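Local coordinates for DUF3822 family protein (Bacteroides thetaiotaomicron VPI-5482, PDB 3HRG) that is of unknown function but adopts an actin-like ATPase fold, so that a role in nucleotide binding or hydrolysis can only be inferred, at residues P146-F151 with I248-L253; I172-C176 with Y199-V203; E212-L218 with I236-M242. All coordinates share one frame; numbering follows the deposited sequence. Where two conformers were deposited one is given.

How the contacts relate
Following the chain from the N terminus, the first five-stranded sheet is complete with strand 139-142, and helix 144-154 then supplies the first half of contact 1. Its partner, helix 248-255, arrives almost at the C terminus, so contact 1 closes a long loop that encloses the other two. Within that loop contact 2 closes first, laying helix 193-206 on strand 171-178, and contact 3 follows, pairing strands 215-220 and 239-241 in the same sheet. They are joined directly: Tyr175 packs against Leu147 and Ile148, Met242 against Ile248 and Phe151, and Leu200 against Leu216. Contacts 2 and 3 both belong to the second sheet, and contact 1 ties that half toward the first.

Contact 1: residues P146-F151 with I248-L253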
loop_
_atom_site.group_PDB
_atom_site.type_symbol
_atom_site.label_atom_id
_atom_site.label_comp_id
_atom_site.label_asym_id
_atom_site.label_seq_id
_atom_site.Cartn_x
_atom_site.Cartn_y
_atom_site.Cartn_z
ATOM N N PRO A 146 -3.727 0.707 5.088
ATOM C CA PRO A 146 -5.065 0.972 4.568
ATOM C C PRO A 146 -5.578 -0.110 3.606
ATOM O O PRO A 146 -6.777 -0.311 3.546
ATOM C CB PRO A 146 -4.891 2.307 3.806
ATOM C CG PRO A 146 -3.388 2.412 3.595
ATOM C CD PRO A 146 -2.799 1.818 4.770
ATOM N N LEU A 147 -4.702 -0.782 2.852
ATOM C CA LEU A 147 -5.156 -1.810 1.923
ATOM C C LEU A 147 -5.807 -2.984 2.672
ATOM O O LEU A 147 -6.868 -3.454 2.284
ATOM C CB LEU A 147 -4.045 -2.289 0.990
ATOM C CG LEU A 147 -3.588 -1.359 -0.141
ATOM C CD1 LEU A 147 -2.510 -2.023 -1.001
ATOM C CD2 LEU A 147 -4.743 -0.936 -1.031
ATOM N N ILE A 148 -5.194 -3.409 3.760
ATOM C CA ILE A 148 -5.735 -4.504 4.572
ATOM C C ILE A 148 -7.059 -4.121 5.184
ATOM O O ILE A 148 -8.009 -4.901 5.119
ATOM C CB ILE A 148 -4.758 -4.913 5.682
ATOM C CG1 ILE A 148 -3.593 -5.642 5.042
ATOM C CG2 ILE A 148 -5.456 -5.807 6.719
ATOM C CD1 ILE A 148 -2.402 -5.873 5.937
ATOM N N GLU A 149 -7.165 -2.904 5.727
ATOM C CA GLU A 149 -8.448 -2.479 6.299
ATOM C C GLU A 149 -9.569 -2.463 5.242
ATOM O O GLU A 149 -10.696 -2.915 5.479
ATOM C CB GLU A 149 -8.339 -1.106 6.957
ATOM C CG GLU A 149 -7.320 -1.098 8.055
ATOM C CD GLU A 149 -7.381 0.104 8.954
ATOM O OE1 GLU A 149 -8.216 1.004 8.724
ATOM O OE2 GLU A 149 -6.594 0.108 9.926
ATOM N N TYR A 150 -9.249 -1.932 4.080
ATOM C CA TYR A 150 -10.192 -1.850 2.975
ATOM C C TYR A 150 -10.585 -3.247 2.448
ATOM O O TYR A 150 -11.762 -3.566 2.325
ATOM C CB TYR A 150 -9.563 -1.034 1.852
ATOM C CG TYR A 150 -10.431 -0.831 0.628
ATOM C CD1 TYR A 150 -11.397 0.160 0.602
ATOM C CD2 TYR A 150 -10.257 -1.615 -0.519
ATOM C CE1 TYR A 150 -12.197 0.382 -0.540
ATOM C CE2 TYR A 150 -11.063 -1.420 -1.663
ATOM C CZ TYR A 150 -12.013 -0.405 -1.656
ATOM O OH TYR A 150 -12.799 -0.178 -2.740
ATOM N N PHE A 151 -9.598 -4.050 2.107
ATOM C CA PHE A 151 -9.865 -5.397 1.598
ATOM C C PHE A 151 -10.556 -6.303 2.651
ATOM O O PHE A 151 -11.376 -7.131 2.300
ATOM C CB PHE A 151 -8.602 -6.070 1.116
ATOM C CG PHE A 151 -7.935 -5.408 -0.094
ATOM C CD1 PHE A 151 -8.657 -4.957 -1.185
ATOM C CD2 PHE A 151 -6.550 -5.378 -0.172
ATOM C CE1 PHE A 151 -8.003 -4.427 -2.297
ATOM C CE2 PHE A 151 -5.879 -4.832 -1.281
ATOM C CZ PHE A 151 -6.600 -4.365 -2.341
ATOM N N ILE A 248 -6.011 2.296 -5.985
ATOM C CA ILE A 248 -6.945 1.839 -4.937
ATOM C C ILE A 248 -6.509 2.301 -3.511
ATOM O O ILE A 248 -7.354 2.455 -2.607
ATOM C CB ILE A 248 -7.153 0.287 -5.037
ATOM C CG1 ILE A 248 -8.351 -0.160 -4.206
ATOM C CG2 ILE A 248 -5.874 -0.481 -4.657
ATOM C CD1 ILE A 248 -8.725 -1.620 -4.470
ATOM N N ASP A 249 -5.193 2.515 -3.348
ATOM C CA ASP A 249 -4.553 3.002 -2.107
ATOM C C ASP A 249 -5.194 4.225 -1.447
ATOM O O ASP A 249 -5.369 4.244 -0.224
ATOM C CB ASP A 249 -3.095 3.386 -2.397
ATOM C CG ASP A 249 -2.977 4.480 -3.485
ATOM O OD1 ASP A 249 -3.316 4.230 -4.655
ATOM O OD2 ASP A 249 -2.563 5.611 -3.173
HETATM N N MSE A 250 -5.507 5.245 -2.256
HETATM C CA MSE A 250 -6.105 6.506 -1.771
HETATM C C MSE A 250 -7.573 6.246 -1.460
HETATM O O MSE A 250 -8.111 6.810 -0.490
HETATM C CB MSE A 250 -6.000 7.651 -2.802
HETATM C CG MSE A 250 -4.603 8.219 -3.115
HETATM SE SE MSE A 250 -3.688 9.059 -1.602
HETATM C CE MSE A 250 -2.147 9.868 -2.515
ATOM N N GLN A 251 -8.217 5.434 -2.314
ATOM C CA GLN A 251 -9.603 5.014 -2.107
ATOM C C GLN A 251 -9.646 4.282 -0.758
ATOM O O GLN A 251 -10.519 4.565 0.077
ATOM C CB GLN A 251 -10.095 4.110 -3.246
ATOM N N ALA A 252 -8.676 3.378 -0.557
ATOM C CA ALA A 252 -8.514 2.636 0.696
ATOM C C ALA A 252 -8.243 3.579 1.880
ATOM O O ALA A 252 -8.946 3.529 2.900
ATOM C CB ALA A 252 -7.380 1.632 0.562
ATOM N N LEU A 253 -7.236 4.444 1.734
ATOM C CA LEU A 253 -6.876 5.394 2.795
ATOM C C LEU A 253 -8.041 6.337 3.142
ATOM O O LEU A 253 -8.146 6.780 4.292
ATOM C CB LEU A 253 -5.633 6.214 2.404
ATOM C CG LEU A 253 -5.045 7.143 3.481
ATOM C CD1 LEU A 253 -4.436 6.370 4.651
ATOM C CD2 LEU A 253 -4.015 8.055 2.863
#
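This is an apolar helix-helix crossing deep in the chain, between its two five-stranded sheets, with Ala252 set against Pro146 and Tyr150. The axes of helix segments 146-151 and 248-253 pass 8.4 Å apart with their directions 72° from each other, and no hydrogen bond links them. A small residue lets them come close: Ala252 CB lies 3.6 Å from Pro146 O and 3.7 Å from Tyr150 CB, and Leu147 CD2 also reaches it. Pro146 O already accepts the bond from Tyr150 N in its own helix. On one flank Pro146 CB leans on the backbone of Leu253, 3.8 Å from its N.

The other flank belongs to Ile248, which divides its branches among three side chains. With CG1 anti to the backbone N (chi1 -166°), its CD1 runs out to two aromatic residues, 3.7 Å from Tyr150 CE2 and 3.6 Å from Phe151 CE1, meeting both rings at a slant. Its CG2 goes instead to Leu147 CD2, 3.8 Å away. Tyr150 thus spans the crossing, its CB and ring root on Ala252 and its far side on Ile248. An alanine at Tyr150 is likely to rob Ile248 CD1 of one of its two aromatic neighbours and to open a gap beside Ala252 CA.

The surroundings show what is being joined. Asp249 turns its carboxylate away, to a salt bridge with Arg16 on strand 12-17 of the first sheet, while Phe151 stacks with Tyr164 and touches Phe177 on the second. Each helix follows the last strand of a sheet ordered 3-2-1-4-5, and two such helices crossing between the duplicated sheets is the hallmark of the actin-like ATPase fold.

Contact 2: residues I172-C176 with Y199-V203; sequences IDIYC and YLLYV
Tyr199 is the flat side chain at this contact, and it meets the strand by its root: CB stands 4.5 Å from Ile172 CG2, while the ring leads away and stacks with Phe188 of the adjoining strand 181-189. The ring of Tyr175, on the strand, points off the opposite face of the sheet, where helix 144-154 covers it and its OH is hydrogen-bonded to Ser144 OG. Strand segment 172-176 and helix segment 199-203 are held together by aliphatic groups and one sulfur, with no hydrogen bond across.

Ile174 is the central piece. Its CG1 is anti to the carbonyl carbon (chi1 -57°) and the chain runs on extended, carrying CD1 to the helix, where it lies 4.0 Å from both Leu200 CD2 and Val203 CG2. It meets Val203 tip to tip and Leu200 at a slant. Ile172 instead crosses Leu200 at about a right angle, CD1 resting 3.8 Å from Leu200 CG. At the far end Cys176 SG touches Val203 CG1 at 3.9 Å.

Strand and helix run in nearly the same direction, 23° apart, with their axes 10.2 Å from each other. Met163 and Ala165 of strand 162-167 extend this floor beneath Val203 and Leu200. A helix lying on one face of a five-stranded mixed sheet, with another helix on the reverse, gives the layered alpha/beta build of an actin-like domain.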
loop_
_atom_site.group_PDB
_atom_site.type_symbol
_atom_site.label_atom_id
_atom_site.label_comp_id
_atom_site.label_asym_id
_atom_site.label_seq_id
_atom_site.Cartn_x
_atom_site.Cartn_y
_atom_site.Cartn_z
ATOM N N ILE A 172 4.614 -7.629 -6.348
ATOM C CA ILE A 172 3.193 -7.933 -6.192
ATOM C C ILE A 172 2.950 -8.072 -4.665
ATOM O O ILE A 172 3.728 -8.744 -3.971
ATOM C CB ILE A 172 2.796 -9.162 -7.019
ATOM C CG1 ILE A 172 1.269 -9.271 -7.135
ATOM C CG2 ILE A 172 3.497 -10.457 -6.470
ATOM C CD1 ILE A 172 0.807 -10.211 -8.248
ATOM N N ASP A 173 1.969 -7.333 -4.151
ATOM C CA ASP A 173 1.582 -7.342 -2.736
ATOM C C ASP A 173 0.335 -8.209 -2.666
ATOM O O ASP A 173 -0.637 -7.953 -3.408
ATOM C CB ASP A 173 1.304 -5.907 -2.222
ATOM C CG ASP A 173 2.494 -4.951 -2.406
ATOM O OD1 ASP A 173 3.648 -5.412 -2.424
ATOM O OD2 ASP A 173 2.277 -3.708 -2.566
ATOM N N ILE A 174 0.375 -9.257 -1.845
ATOM C CA ILE A 174 -0.714 -10.229 -1.744
ATOM C C ILE A 174 -1.323 -10.210 -0.347
ATOM O O ILE A 174 -0.599 -10.325 0.651
ATOM C CB ILE A 174 -0.244 -11.631 -2.111
ATOM C CG1 ILE A 174 0.363 -11.650 -3.517
ATOM C CG2 ILE A 174 -1.393 -12.663 -1.983
ATOM C CD1 ILE A 174 0.912 -12.999 -3.951
ATOM N N TYR A 175 -2.650 -10.097 -0.308
ATOM C CA TYR A 175 -3.442 -9.996 0.926
ATOM C C TYR A 175 -4.581 -11.008 0.835
ATOM O O TYR A 175 -5.465 -10.894 -0.034
ATOM C CB TYR A 175 -4.001 -8.595 1.106
ATOM C CG TYR A 175 -2.947 -7.518 0.974
ATOM C CD1 TYR A 175 -2.108 -7.195 2.039
ATOM C CD2 TYR A 175 -2.762 -6.856 -0.233
ATOM C CE1 TYR A 175 -1.112 -6.192 1.917
ATOM C CE2 TYR A 175 -1.793 -5.825 -0.365
ATOM C CZ TYR A 175 -0.964 -5.529 0.707
ATOM O OH TYR A 175 0.010 -4.566 0.573
ATOM N N CYS A 176 -4.583 -11.983 1.737
ATOM C CA CYS A 176 -5.578 -13.060 1.704
ATOM C C CYS A 176 -6.500 -13.033 2.910
ATOM O O CYS A 176 -6.040 -12.802 4.029
ATOM C CB CYS A 176 -4.888 -14.430 1.608
ATOM S SG CYS A 176 -3.936 -14.591 0.116
ATOM N N TYR A 199 4.180 -16.428 -8.027
ATOM C CA TYR A 199 3.895 -16.126 -6.614
ATOM C C TYR A 199 2.420 -16.205 -6.257
ATOM O O TYR A 199 2.084 -16.642 -5.169
ATOM C CB TYR A 199 4.543 -14.796 -6.177
ATOM C CG TYR A 199 6.051 -14.881 -6.134
ATOM C CD1 TYR A 199 6.705 -15.640 -5.148
ATOM C CD2 TYR A 199 6.838 -14.200 -7.052
ATOM C CE1 TYR A 199 8.085 -15.756 -5.129
ATOM C CE2 TYR A 199 8.198 -14.272 -7.025
ATOM C CZ TYR A 199 8.831 -15.063 -6.067
ATOM O OH TYR A 199 10.187 -15.120 -6.058
ATOM N N LEU A 200 1.541 -15.831 -7.170
ATOM C CA LEU A 200 0.100 -15.889 -6.940
ATOM C C LEU A 200 -0.309 -17.335 -6.734
ATOM O O LEU A 200 -1.002 -17.648 -5.780
ATOM C CB LEU A 200 -0.666 -15.287 -8.101
ATOM C CG LEU A 200 -0.626 -13.764 -8.207
ATOM C CD1 LEU A 200 -1.083 -13.306 -9.576
ATOM C CD2 LEU A 200 -1.466 -13.123 -7.115
ATOM N N LEU A 201 0.198 -18.230 -7.595
ATOM C CA LEU A 201 -0.118 -19.646 -7.476
ATOM C C LEU A 201 0.543 -20.311 -6.280
ATOM O O LEU A 201 -0.016 -21.276 -5.711
ATOM C CB LEU A 201 0.210 -20.397 -8.777
ATOM C CG LEU A 201 -0.591 -19.921 -10.022
ATOM C CD1 LEU A 201 -0.171 -20.678 -11.336
ATOM C CD2 LEU A 201 -2.094 -20.030 -9.794
ATOM N N TYR A 202 1.741 -19.854 -5.929
ATOM C CA TYR A 202 2.438 -20.378 -4.760
ATOM C C TYR A 202 1.580 -20.111 -3.512
ATOM O O TYR A 202 1.339 -21.006 -2.713
ATOM C CB TYR A 202 3.812 -19.724 -4.562
ATOM C CG TYR A 202 4.500 -20.274 -3.358
ATOM C CD1 TYR A 202 5.256 -21.411 -3.451
ATOM C CD2 TYR A 202 4.357 -19.677 -2.109
ATOM C CE1 TYR A 202 5.845 -21.957 -2.357
ATOM C CE2 TYR A 202 4.951 -20.235 -0.986
ATOM C CZ TYR A 202 5.693 -21.367 -1.130
ATOM O OH TYR A 202 6.323 -21.955 -0.060
ATOM N N VAL A 203 1.167 -18.870 -3.338
ATOM C CA VAL A 203 0.362 -18.517 -2.170
ATOM C C VAL A 203 -1.001 -19.233 -2.195
ATOM O O VAL A 203 -1.503 -19.648 -1.179
ATOM C CB VAL A 203 0.178 -16.999 -2.028
ATOM C CG1 VAL A 203 -0.771 -16.674 -0.851
ATOM C CG2 VAL A 203 1.574 -16.290 -1.867
#

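Contact 3: residues E212-L218 with I236-M242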
loop_
_atom_site.group_PDB
_atom_site.type_symbol
_atom_site.label_atom_id
_atom_site.label_comp_id
_atom_site.label_asym_id
_atom_site.label_seq_id
_atom_site.Cartn_x
_atom_site.Cartn_y
_atom_site.Cartn_z
ATOM N N GLU A 212 -12.032 -23.769 -7.464
ATOM C CA GLU A 212 -13.406 -23.483 -7.929
ATOM C C GLU A 212 -14.176 -22.390 -7.175
ATOM O O GLU A 212 -14.836 -21.578 -7.804
ATOM C CB GLU A 212 -14.263 -24.794 -7.870
ATOM C CG GLU A 212 -15.845 -24.635 -7.923
ATOM C CD GLU A 212 -16.397 -24.009 -9.227
ATOM O OE1 GLU A 212 -15.955 -24.353 -10.349
ATOM O OE2 GLU A 212 -17.305 -23.166 -9.130
ATOM N N ARG A 213 -14.124 -22.433 -5.843
ATOM C CA ARG A 213 -14.869 -21.529 -4.948
ATOM C C ARG A 213 -14.194 -20.189 -4.656
ATOM O O ARG A 213 -14.828 -19.132 -4.727
ATOM C CB ARG A 213 -15.075 -22.229 -3.590
ATOM C CG ARG A 213 -15.808 -21.439 -2.453
ATOM C CD ARG A 213 -15.600 -22.169 -1.106
ATOM N NE ARG A 213 -14.214 -21.992 -0.598
ATOM C CZ ARG A 213 -13.569 -22.823 0.233
ATOM N NH1 ARG A 213 -14.129 -23.959 0.645
ATOM N NH2 ARG A 213 -12.318 -22.554 0.624
ATOM N N ASP A 214 -12.903 -20.233 -4.323
ATOM C CA ASP A 214 -12.183 -19.009 -3.886
ATOM C C ASP A 214 -11.859 -18.024 -5.007
ATOM O O ASP A 214 -11.804 -18.396 -6.158
ATOM C CB ASP A 214 -11.026 -19.414 -2.974
ATOM C CG ASP A 214 -11.507 -20.228 -1.783
ATOM O OD1 ASP A 214 -12.618 -19.999 -1.292
ATOM O OD2 ASP A 214 -10.779 -21.101 -1.302
ATOM N N GLU A 215 -11.602 -16.771 -4.632
ATOM C CA GLU A 215 -11.450 -15.721 -5.632
ATOM C C GLU A 215 -10.166 -14.949 -5.586
ATOM O O GLU A 215 -9.633 -14.686 -4.517
ATOM C CB GLU A 215 -12.623 -14.710 -5.501
ATOM C CG GLU A 215 -14.006 -15.338 -5.707
ATOM C CD GLU A 215 -15.188 -14.362 -5.583
ATOM O OE1 GLU A 215 -15.013 -13.144 -5.314
ATOM O OE2 GLU A 215 -16.318 -14.843 -5.759
ATOM N N LEU A 216 -9.698 -14.577 -6.785
ATOM C CA LEU A 216 -8.524 -13.737 -6.962
ATOM C C LEU A 216 -9.015 -12.412 -7.541
ATOM O O LEU A 216 -9.700 -12.399 -8.595
ATOM C CB LEU A 216 -7.485 -14.365 -7.901
ATOM C CG LEU A 216 -6.347 -13.451 -8.329
ATOM C CD1 LEU A 216 -5.595 -12.902 -7.080
ATOM C CD2 LEU A 216 -5.399 -14.172 -9.319
ATOM N N HIS A 217 -8.668 -11.323 -6.868
ATOM C CA HIS A 217 -8.997 -9.953 -7.265
ATOM C C HIS A 217 -7.685 -9.185 -7.507
ATOM O O HIS A 217 -6.821 -9.104 -6.638
ATOM C CB HIS A 217 -9.865 -9.287 -6.205
ATOM C CG HIS A 217 -11.199 -9.944 -6.014
ATOM N ND1 HIS A 217 -12.364 -9.398 -6.493
ATOM C CD2 HIS A 217 -11.550 -11.105 -5.402
ATOM C CE1 HIS A 217 -13.385 -10.194 -6.191
ATOM N NE2 HIS A 217 -12.918 -11.238 -5.530
ATOM N N LEU A 218 -7.532 -8.649 -8.706
ATOM C CA LEU A 218 -6.311 -7.960 -9.110
ATOM C C LEU A 218 -6.504 -6.464 -9.292
ATOM O O LEU A 218 -7.554 -6.014 -9.776
ATOM C CB LEU A 218 -5.836 -8.540 -10.451
ATOM C CG LEU A 218 -5.443 -10.006 -10.486
ATOM C CD1 LEU A 218 -5.320 -10.497 -11.919
ATOM C CD2 LEU A 218 -4.156 -10.207 -9.721
ATOM N N ILE A 236 -7.265 -20.759 -11.635
ATOM C CA ILE A 236 -8.190 -20.058 -10.743
ATOM C C ILE A 236 -9.406 -19.736 -11.568
ATOM O O ILE A 236 -9.375 -18.891 -12.483
ATOM C CB ILE A 236 -7.565 -18.818 -10.163
ATOM C CG1 ILE A 236 -6.266 -19.189 -9.410
ATOM C CG2 ILE A 236 -8.596 -18.112 -9.238
ATOM C CD1 ILE A 236 -5.392 -18.007 -9.095
ATOM N N LEU A 237 -10.499 -20.399 -11.239
ATOM C CA LEU A 237 -11.713 -20.231 -12.018
ATOM C C LEU A 237 -12.458 -18.909 -11.765
ATOM O O LEU A 237 -13.239 -18.514 -12.617
ATOM C CB LEU A 237 -12.611 -21.462 -11.848
ATOM C CG LEU A 237 -11.929 -22.804 -12.233
ATOM C CD1 LEU A 237 -12.890 -24.010 -12.113
ATOM C CD2 LEU A 237 -11.317 -22.745 -13.639
ATOM N N GLN A 238 -12.214 -18.237 -10.638
ATOM C CA GLN A 238 -12.888 -16.968 -10.310
ATOM C C GLN A 238 -11.803 -15.880 -10.183
ATOM O O GLN A 238 -11.204 -15.719 -9.108
ATOM C CB GLN A 238 -13.699 -17.075 -8.995
ATOM C CG GLN A 238 -14.601 -18.359 -8.827
ATOM C CD GLN A 238 -15.575 -18.603 -9.938
ATOM O OE1 GLN A 238 -16.077 -17.662 -10.559
ATOM N NE2 GLN A 238 -15.909 -19.901 -10.172
ATOM N N VAL A 239 -11.490 -15.220 -11.298
ATOM C CA VAL A 239 -10.474 -14.150 -11.334
ATOM C C VAL A 239 -11.135 -12.851 -11.799
ATOM O O VAL A 239 -11.854 -12.847 -12.795
ATOM C CB VAL A 239 -9.293 -14.455 -12.286
ATOM C CG1 VAL A 239 -8.225 -13.345 -12.163
ATOM C CG2 VAL A 239 -8.664 -15.789 -11.982
ATOM N N PHE A 240 -10.903 -11.767 -11.072
ATOM C CA PHE A 240 -11.497 -10.455 -11.404
ATOM C C PHE A 240 -10.489 -9.316 -11.394
ATOM O O PHE A 240 -9.465 -9.401 -10.712
ATOM C CB PHE A 240 -12.566 -10.097 -10.373
ATOM C CG PHE A 240 -13.599 -11.142 -10.198
ATOM C CD1 PHE A 240 -14.717 -11.166 -11.006
ATOM C CD2 PHE A 240 -13.458 -12.108 -9.207
ATOM C CE1 PHE A 240 -15.684 -12.166 -10.855
ATOM C CE2 PHE A 240 -14.433 -13.098 -9.043
ATOM C CZ PHE A 240 -15.538 -13.133 -9.866
ATOM N N ILE A 241 -10.767 -8.287 -12.200
ATOM C CA ILE A 241 -9.976 -7.066 -12.236
ATOM C C ILE A 241 -10.819 -6.103 -11.443
ATOM O O ILE A 241 -11.966 -5.812 -11.830
ATOM C CB ILE A 241 -9.765 -6.491 -13.638
ATOM C CG1 ILE A 241 -9.087 -7.514 -14.541
ATOM C CG2 ILE A 241 -8.938 -5.160 -13.560
ATOM C CD1 ILE A 241 -7.780 -7.892 -14.082
HETATM N N MSE A 242 -10.277 -5.622 -10.339
HETATM C CA MSE A 242 -11.001 -4.739 -9.464
HETATM C C MSE A 242 -11.300 -3.383 -10.084
HETATM O O MSE A 242 -10.588 -2.912 -10.963
HETATM C CB MSE A 242 -10.209 -4.450 -8.194
HETATM C CG MSE A 242 -9.873 -5.621 -7.366
HETATM SE SE MSE A 242 -9.091 -4.978 -5.729
HETATM C CE MSE A 242 -10.715 -4.369 -4.816
HETATM O O HOH W 1 -11.519 -19.737 -8.425
#
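Leu216 and Leu218 make the tight side of this contact, joined to residues 238-242 by the backbone hydrogen bonds of a parallel strand pair. Leu216 N gives to Gln238 O at 3.0 Å, nearly straight (173°), Phe240 N to Leu216 O, Leu218 N to Phe240 O, and Met242 N to Leu218 O. Beneath them, Leu216 CD2 packs 3.8 Å from Ile236 CD1, and Val239 CG1 lies 4.1 Å from Leu218 CD1. Helix 225-235 covers this leucine face with Leu232 and Met229. It links the two strands, so the whole is a beta-alpha-beta crossover, with 239-241 as an edge strand of the sheet.

On the reverse face Phe240 is exposed, while His217 also has Tyr164 against its ring. His217 lies beside Phe240, 25° from parallel and displaced enough that little of one ring lies over the other; Phe240 CD2 sits over the rim of one imidazole face, 3.6 Å from His217 CE1. In the conformer modelled here, one of two for Glu215, that residue reaches forward along its own strand, its chain extended. There its OE1 takes a bond from His217 NE2 at 2.8 Å, in the ring plane, which would steady the imidazole, and its carboxylate brushes Phe240 CE2.

Before the strands begin, direct backbone bonding gives way to a water, which donates to Asp214 O at 2.6 Å and accepts from Gln238 N. Further out, Gln238 is bent at chi2 (-55°), bringing its NE2 to Glu212 O at 3.1 Å, with the oxygen close to the amide plane. The last touch is Glu212 OE1 against Leu237 CD1, both residues exposed at the surface.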